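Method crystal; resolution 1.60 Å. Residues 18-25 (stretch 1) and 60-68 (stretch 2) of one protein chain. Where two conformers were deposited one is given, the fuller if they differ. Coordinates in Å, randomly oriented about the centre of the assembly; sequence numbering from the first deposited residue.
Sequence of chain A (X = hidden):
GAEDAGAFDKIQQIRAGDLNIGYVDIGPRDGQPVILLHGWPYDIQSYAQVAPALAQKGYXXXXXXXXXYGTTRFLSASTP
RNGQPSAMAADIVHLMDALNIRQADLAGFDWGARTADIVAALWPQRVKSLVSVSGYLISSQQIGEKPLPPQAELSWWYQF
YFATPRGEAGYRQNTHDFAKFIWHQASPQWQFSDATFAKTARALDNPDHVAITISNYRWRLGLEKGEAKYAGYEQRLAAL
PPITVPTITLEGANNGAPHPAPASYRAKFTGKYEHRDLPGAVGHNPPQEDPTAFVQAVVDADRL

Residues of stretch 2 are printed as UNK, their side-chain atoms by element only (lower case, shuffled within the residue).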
ATOM      1  N   ASP A  18      -7.447   0.814 -16.485  1.00 15.28           N
ATOM      2  CA  ASP A  18      -8.375  -0.315 -16.510  1.00 15.27           C
ATOM      3  C   ASP A  18      -9.418  -0.304 -15.409  1.00 14.23           C
ATOM      4  O   ASP A  18     -10.263  -1.237 -15.340  1.00 13.64           O
ATOM      5  CB  ASP A  18      -7.560  -1.613 -16.410  1.00 15.93           C
ATOM      6  CG  ASP A  18      -6.733  -1.897 -17.654  1.00 17.81           C
ATOM      7  OD1 ASP A  18      -7.032  -1.397 -18.739  1.00 18.48           O
ATOM      8  OD2 ASP A  18      -5.825  -2.789 -17.547  1.00 17.91           O
ATOM      9  N   LEU A  19      -9.393   0.731 -14.550  1.00 13.36           N
ATOM     10  CA  LEU A  19     -10.278   0.788 -13.393  1.00 12.99           C
ATOM     11  C   LEU A  19     -11.225   1.960 -13.381  1.00 12.91           C
ATOM     12  O   LEU A  19     -10.981   2.972 -14.026  1.00 13.44           O
ATOM     13  CB  LEU A  19      -9.354   0.928 -12.170  1.00 12.39           C
ATOM     14  CG  LEU A  19      -8.306  -0.148 -11.972  1.00 12.46           C
ATOM     15  CD1 LEU A  19      -7.468   0.185 -10.735  1.00 11.94           C
ATOM     16  CD2 LEU A  19      -8.938  -1.542 -11.787  1.00 13.43           C
ATOM     17  N   ASN A  20     -12.263   1.802 -12.592  1.00 12.36           N
ATOM     18  CA  ASN A  20     -12.973   2.951 -12.026  0.60 12.85           C
ATOM     19  C   ASN A  20     -12.541   2.974 -10.541  1.00 11.75           C
ATOM     20  O   ASN A  20     -12.870   2.065  -9.807  1.00 11.41           O
ATOM     21  CB  ASN A  20     -14.476   2.779 -12.226  0.60 14.15           C
ATOM     22  CG  ASN A  20     -15.343   3.635 -11.315  0.60 14.91           C
ATOM     23  OD1 ASN A  20     -14.941   4.584 -10.660  0.60 14.33           O
ATOM     24  ND2 ASN A  20     -16.585   3.167 -11.175  0.60 16.79           N
ATOM     25  N   ILE A  21     -11.753   3.975 -10.195  1.00 10.64           N
ATOM     26  CA  ILE A  21     -11.142   4.039  -8.920  1.00 10.08           C
ATOM     27  C   ILE A  21     -12.039   4.797  -7.984  1.00  9.87           C
ATOM     28  O   ILE A  21     -12.474   5.929  -8.294  1.00  9.99           O
ATOM     29  CB  ILE A  21      -9.741   4.707  -9.006  1.00 10.03           C
ATOM     30  CG1 ILE A  21      -8.793   3.762  -9.731  1.00 10.63           C
ATOM     31  CG2 ILE A  21      -9.179   4.969  -7.582  1.00  9.70           C
ATOM     32  CD1 ILE A  21      -7.387   4.312  -9.990  1.00 10.98           C
ATOM     33  N   GLY A  22     -12.279   4.206  -6.795  1.00  9.15           N
ATOM     34  CA  GLY A  22     -12.919   4.884  -5.679  1.00  9.27           C
ATOM     35  C   GLY A  22     -11.909   5.571  -4.759  1.00  8.64           C
ATOM     36  O   GLY A  22     -10.914   4.979  -4.408  1.00  8.16           O
ATOM     37  N   TYR A  23     -12.139   6.850  -4.428  1.00  9.12           N
ATOM     38  CA  TYR A  23     -11.156   7.641  -3.660  1.00  9.05           C
ATOM     39  C   TYR A  23     -11.771   8.751  -2.873  1.00  9.22           C
ATOM     40  O   TYR A  23     -12.776   9.333  -3.260  1.00  9.48           O
ATOM     41  CB  TYR A  23     -10.027   8.153  -4.567  1.00  9.22           C
ATOM     42  CG  TYR A  23     -10.503   9.167  -5.583  1.00  9.78           C
ATOM     43  CD1 TYR A  23     -11.235   8.780  -6.714  1.00 10.55           C
ATOM     44  CD2 TYR A  23     -10.243  10.493  -5.413  1.00 10.35           C
ATOM     45  CE1 TYR A  23     -11.747   9.718  -7.597  1.00 11.18           C
ATOM     46  CE2 TYR A  23     -10.722  11.468  -6.315  1.00 10.73           C
ATOM     47  CZ  TYR A  23     -11.451  11.084  -7.393  1.00 11.41           C
ATOM     48  OH  TYR A  23     -11.950  11.989  -8.271  1.00 12.43           O
ATOM     49  N   VAL A  24     -11.145   9.109  -1.760  1.00  8.98           N
ATOM     50  CA  VAL A  24     -11.398  10.359  -1.058  1.00  9.39           C
ATOM     51  C   VAL A  24     -10.489  11.441  -1.620  1.00  9.49           C
ATOM     52  O   VAL A  24      -9.372  11.192  -2.023  1.00  8.88           O
ATOM     53  CB  VAL A  24     -11.054  10.177   0.417  1.00  9.83           C
ATOM     54  CG1 VAL A  24     -11.170  11.447   1.193  1.00 10.44           C
ATOM     55  CG2 VAL A  24     -11.918   9.111   1.015  1.00 10.36           C
ATOM     56  N   ASP A  25     -11.065  12.640  -1.730  1.00  9.45           N
ATOM     57  CA  ASP A  25     -10.322  13.821  -2.216  1.00 10.05           C
ATOM     58  C   ASP A  25     -10.749  15.004  -1.357  1.00 10.75           C
ATOM     59  O   ASP A  25     -11.838  15.519  -1.529  1.00 11.20           O
ATOM     60  CB  ASP A  25     -10.665  14.048  -3.699  1.00 10.62           C
ATOM     61  CG  ASP A  25      -9.924  15.200  -4.331  1.00 11.63           C
ATOM     62  OD1 ASP A  25      -9.183  15.923  -3.643  1.00 11.41           O
ATOM     63  OD2 ASP A  25     -10.109  15.343  -5.566  1.00 11.81           O
ATOM     64  N   UNK A  60      -3.784  19.010  -0.231  1.00  9.89           N
ATOM     65  CA  UNK A  60      -4.840  18.319  -0.927  1.00 10.44           C
ATOM     66  C   UNK A  60      -4.535  16.829  -0.774  1.00  9.96           C
ATOM     67  O   UNK A  60      -3.517  16.389  -1.304  1.00 11.12           O
ATOM     68  c   UNK A  60      -4.871  18.688  -2.389  1.00 11.06           C
ATOM     69  c   UNK A  60      -6.035  18.022  -3.070  1.00 12.81           C
ATOM     70  n   UNK A  60      -8.074  16.574  -7.143  1.00 13.88           N
ATOM     71  c   UNK A  60      -7.130  17.248  -6.523  1.00 14.25           C
ATOM     72  c   UNK A  60      -5.935  17.923  -4.544  1.00 14.21           C
ATOM     73  n   UNK A  60      -7.017  17.209  -5.200  1.00 13.76           N
ATOM     74  n   UNK A  60      -6.242  17.926  -7.227  1.00 14.70           N
ATOM     75  N   UNK A  61      -5.511  16.066  -0.262  1.00  9.22           N
ATOM     76  CA  UNK A  61      -5.242  14.641   0.053  1.00  9.06           C
ATOM     77  C   UNK A  61      -6.158  13.702  -0.737  1.00  9.43           C
ATOM     78  O   UNK A  61      -7.402  13.807  -0.723  1.00  9.34           O
ATOM     79  c   UNK A  61      -5.432  14.398   1.552  1.00  9.27           C
ATOM     80  c   UNK A  61      -4.911  13.030   1.919  1.00  9.10           C
ATOM     81  c   UNK A  61      -4.699  15.470   2.327  1.00  9.72           C
ATOM     82  N   UNK A  62      -5.525  12.777  -1.454  1.00  9.08           N
ATOM     83  CA  UNK A  62      -6.194  11.738  -2.235  1.00  9.34           C
ATOM     84  C   UNK A  62      -5.959  10.401  -1.584  1.00  8.22           C
ATOM     85  O   UNK A  62      -4.787  10.024  -1.312  1.00  8.17           O
ATOM     86  c   UNK A  62      -6.288  10.590  -4.483  1.00 10.66           C
ATOM     87  c   UNK A  62      -5.609  13.036  -4.382  1.00 11.88           C
ATOM     88  c   UNK A  62      -6.964  13.515  -4.605  1.00 12.81           C
ATOM     89  c   UNK A  62      -5.600  11.675  -3.663  1.00 10.18           C
ATOM     90  N   UNK A  63      -7.050   9.676  -1.305  1.00  7.83           N
ATOM     91  CA  UNK A  63      -6.912   8.354  -0.654  1.00  7.60           C
ATOM     92  C   UNK A  63      -7.731   7.298  -1.430  1.00  7.57           C
ATOM     93  O   UNK A  63      -8.966   7.234  -1.253  1.00  7.70           O
ATOM     94  c   UNK A  63      -7.371   8.372   0.817  1.00  7.57           C
ATOM     95  c   UNK A  63      -6.926   7.115   1.526  1.00  7.31           C
ATOM     96  c   UNK A  63      -6.845   9.599   1.558  1.00  8.02           C
ATOM     97  N   UNK A  64      -7.088   6.543  -2.342  1.00  7.44           N
ATOM     98  CA  UNK A  64      -7.793   5.611  -3.148  1.00  7.53           C
ATOM     99  C   UNK A  64      -7.865   4.224  -2.620  1.00  7.78           C
ATOM    100  O   UNK A  64      -6.929   3.769  -1.955  1.00  7.58           O
ATOM    101  c   UNK A  64      -5.549   5.800  -3.968  1.00  7.64           C
ATOM    102  c   UNK A  64      -5.662   6.676  -2.766  1.00  7.41           C
ATOM    103  c   UNK A  64      -6.969   5.616  -4.449  1.00  7.67           C
ATOM    104  N   UNK A  65      -8.949   3.532  -2.947  1.00  8.24           N
ATOM    105  CA  UNK A  65      -8.965   2.077  -2.781  1.00  8.24           C
ATOM    106  C   UNK A  65      -8.097   1.473  -3.871  1.00  8.70           C
ATOM    107  O   UNK A  65      -8.250   1.779  -5.080  1.00  8.60           O
ATOM    108  c   UNK A  65     -12.177   1.373   0.415  1.00  9.21           C
ATOM    109  c   UNK A  65     -11.346   1.788  -1.827  1.00  9.03           C
ATOM    110  c   UNK A  65     -11.205   1.213  -0.573  1.00  9.39           C
ATOM    111  c   UNK A  65     -13.267   2.217   0.170  1.00  9.76           C
ATOM    112  c   UNK A  65     -10.359   1.496  -2.914  1.00  8.81           C
ATOM    113  c   UNK A  65     -13.384   2.869  -1.050  1.00  9.80           C
ATOM    114  o   UNK A  65     -14.178   2.426   1.160  1.00 10.54           O
ATOM    115  c   UNK A  65     -12.446   2.625  -2.047  1.00  9.31           C
ATOM    116  N   UNK A  66      -7.174   0.592  -3.511  1.00  8.56           N
ATOM    117  CA  UNK A  66      -6.429  -0.174  -4.498  1.00  9.37           C
ATOM    118  C   UNK A  66      -7.379  -1.173  -5.274  1.00  9.15           C
ATOM    119  O   UNK A  66      -8.443  -1.483  -4.805  1.00  8.61           O
ATOM    120  c   UNK A  66      -3.543   0.857  -4.079  1.00 10.43           C
ATOM    121  c   UNK A  66      -4.213  -0.095  -3.133  1.00  9.90           C
ATOM    122  c   UNK A  66      -5.304  -0.946  -3.836  1.00  9.98           C
ATOM    123  c   UNK A  66      -3.203  -1.076  -2.547  1.00  9.99           C
ATOM    124  N   UNK A  67      -6.912  -1.636  -6.436  1.00  8.96           N
ATOM    125  CA  UNK A  67      -7.605  -2.705  -7.122  1.00  9.53           C
ATOM    126  C   UNK A  67      -7.865  -3.880  -6.126  1.00  9.45           C
ATOM    127  O   UNK A  67      -6.988  -4.212  -5.310  1.00  8.27           O
ATOM    128  n   UNK A  67      -4.766  -2.850 -12.667  1.00 12.33           N
ATOM    129  c   UNK A  67      -4.754  -3.773 -11.757  1.00 11.70           C
ATOM    130  c   UNK A  67      -4.810  -4.364  -9.350  1.00 10.64           C
ATOM    131  c   UNK A  67      -5.398  -3.668  -8.106  1.00  9.90           C
ATOM    132  c   UNK A  67      -6.823  -3.144  -8.356  1.00  9.82           C
ATOM    133  n   UNK A  67      -4.738  -3.443 -10.454  1.00 11.08           N
ATOM    134  n   UNK A  67      -4.728  -5.068 -12.134  1.00 11.68           N
ATOM    135  N   UNK A  68      -9.077  -4.390  -6.134  1.00  9.82           N
ATOM    136  CA  UNK A  68      -9.493  -5.425  -5.205  1.00 10.18           C
ATOM    137  C   UNK A  68     -10.092  -4.949  -3.883  1.00  9.52           C
ATOM    138  O   UNK A  68     -10.318  -5.756  -3.000  1.00 10.11           O
TER
HETATM  139  O   HOH W   1      -4.549  -3.830 -15.445  1.00 13.74           O

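Position 60 carries seven side-chain atoms: three carbons in a row, a nitrogen, then a carbon bearing two more nitrogens. Two of these nitrogens reach the two carboxylate oxygens of Asp 25. The group is a guanidinium, so the residue is Arg 60. Its chain is extended (chi1 to chi3 all t), which brings the end close to Asp 25 although CA-to-CB points sideways. Two hydrogen bonds result, Arg 60 NE to Asp 25 OD1 at 3.0 Å and Arg 60 NH2 to Asp 25 OD2 at 2.9 Å, with angles of 170° and 167°. Asp 25 OD2 lies at the guanidinium edge, near its plane, and the pair forms a salt bridge.

Position 61 has one carbon carrying two more. The side chain makes no contact with stretch 1; the backbone does the work, O lying 3.3 Å from Asp 25 CA in a CA-H...O contact. The pattern is valine, Val 61.

Position 62 has four carbons, forked at the first, one arm two carbons long. The short arm nears the Tyr 23 ring and the long one the Asp 25 carboxylate: Ile 62. CG2 of Ile 62 reaches Tyr 23 CD2 at 4.1 Å, obliquely to the ring, while Ile 62 CD1 lies 3.4 Å from Asp 25 OD1.

At position 63 three carbons fork at the first. Two backbone hydrogen bonds pair it with Val 24, Val 24 N to its O and its N to Val 24 O, both 2.9 Å, and its CB is 4.1 Å from Val 24 CB. This is Val 63.

Position 64 shows three carbons closing a ring onto the backbone N. Its CB packs 4.0 Å from Tyr 23 CB and 3.9 Å from Ile 21 CG2: Pro 64. Lacking an amide hydrogen, it fits a non-hydrogen-bonded pair with Tyr 23.

Position 65 bears one carbon, then a six-carbon ring with an oxygen. Its N donates to Gly 22 O at 2.8 Å and 163°: Tyr 65. An ideal CB on Gly 22 would sit 3.4 Å from Tyr 65 CD2, a tight fit.

Position 66 has four carbons forked at the second; its CA-to-CB bond points away from stretch 1, without contact: Leu 66.

Position 67 has seven side-chain atoms, three carbons, a nitrogen, then a carbon carrying two nitrogens; its CB lies 4.1 Å from Leu 19 CD1. This is Arg 67. A water bridges Arg 67 NH2 (3.0 Å) to Asp 18 OD2 (2.7 Å).

Position 68 has no side-chain atoms and lies beyond reach of stretch 1: Gly 68, whose phi/psi of 90/8 would jam a CB against the preceding carbonyl.

The strands pair antiparallel, at 150°; the stretches bury 551 Å², both sides summed, Tyr 65 and Arg 67 contributing from beyond the strand. Backbone hydrogen bonds set the register; apolar packing supports it, and the salt bridge anchors the Asp 25 end.

Stretch 2, residues 60-68: RVIVPYLRG
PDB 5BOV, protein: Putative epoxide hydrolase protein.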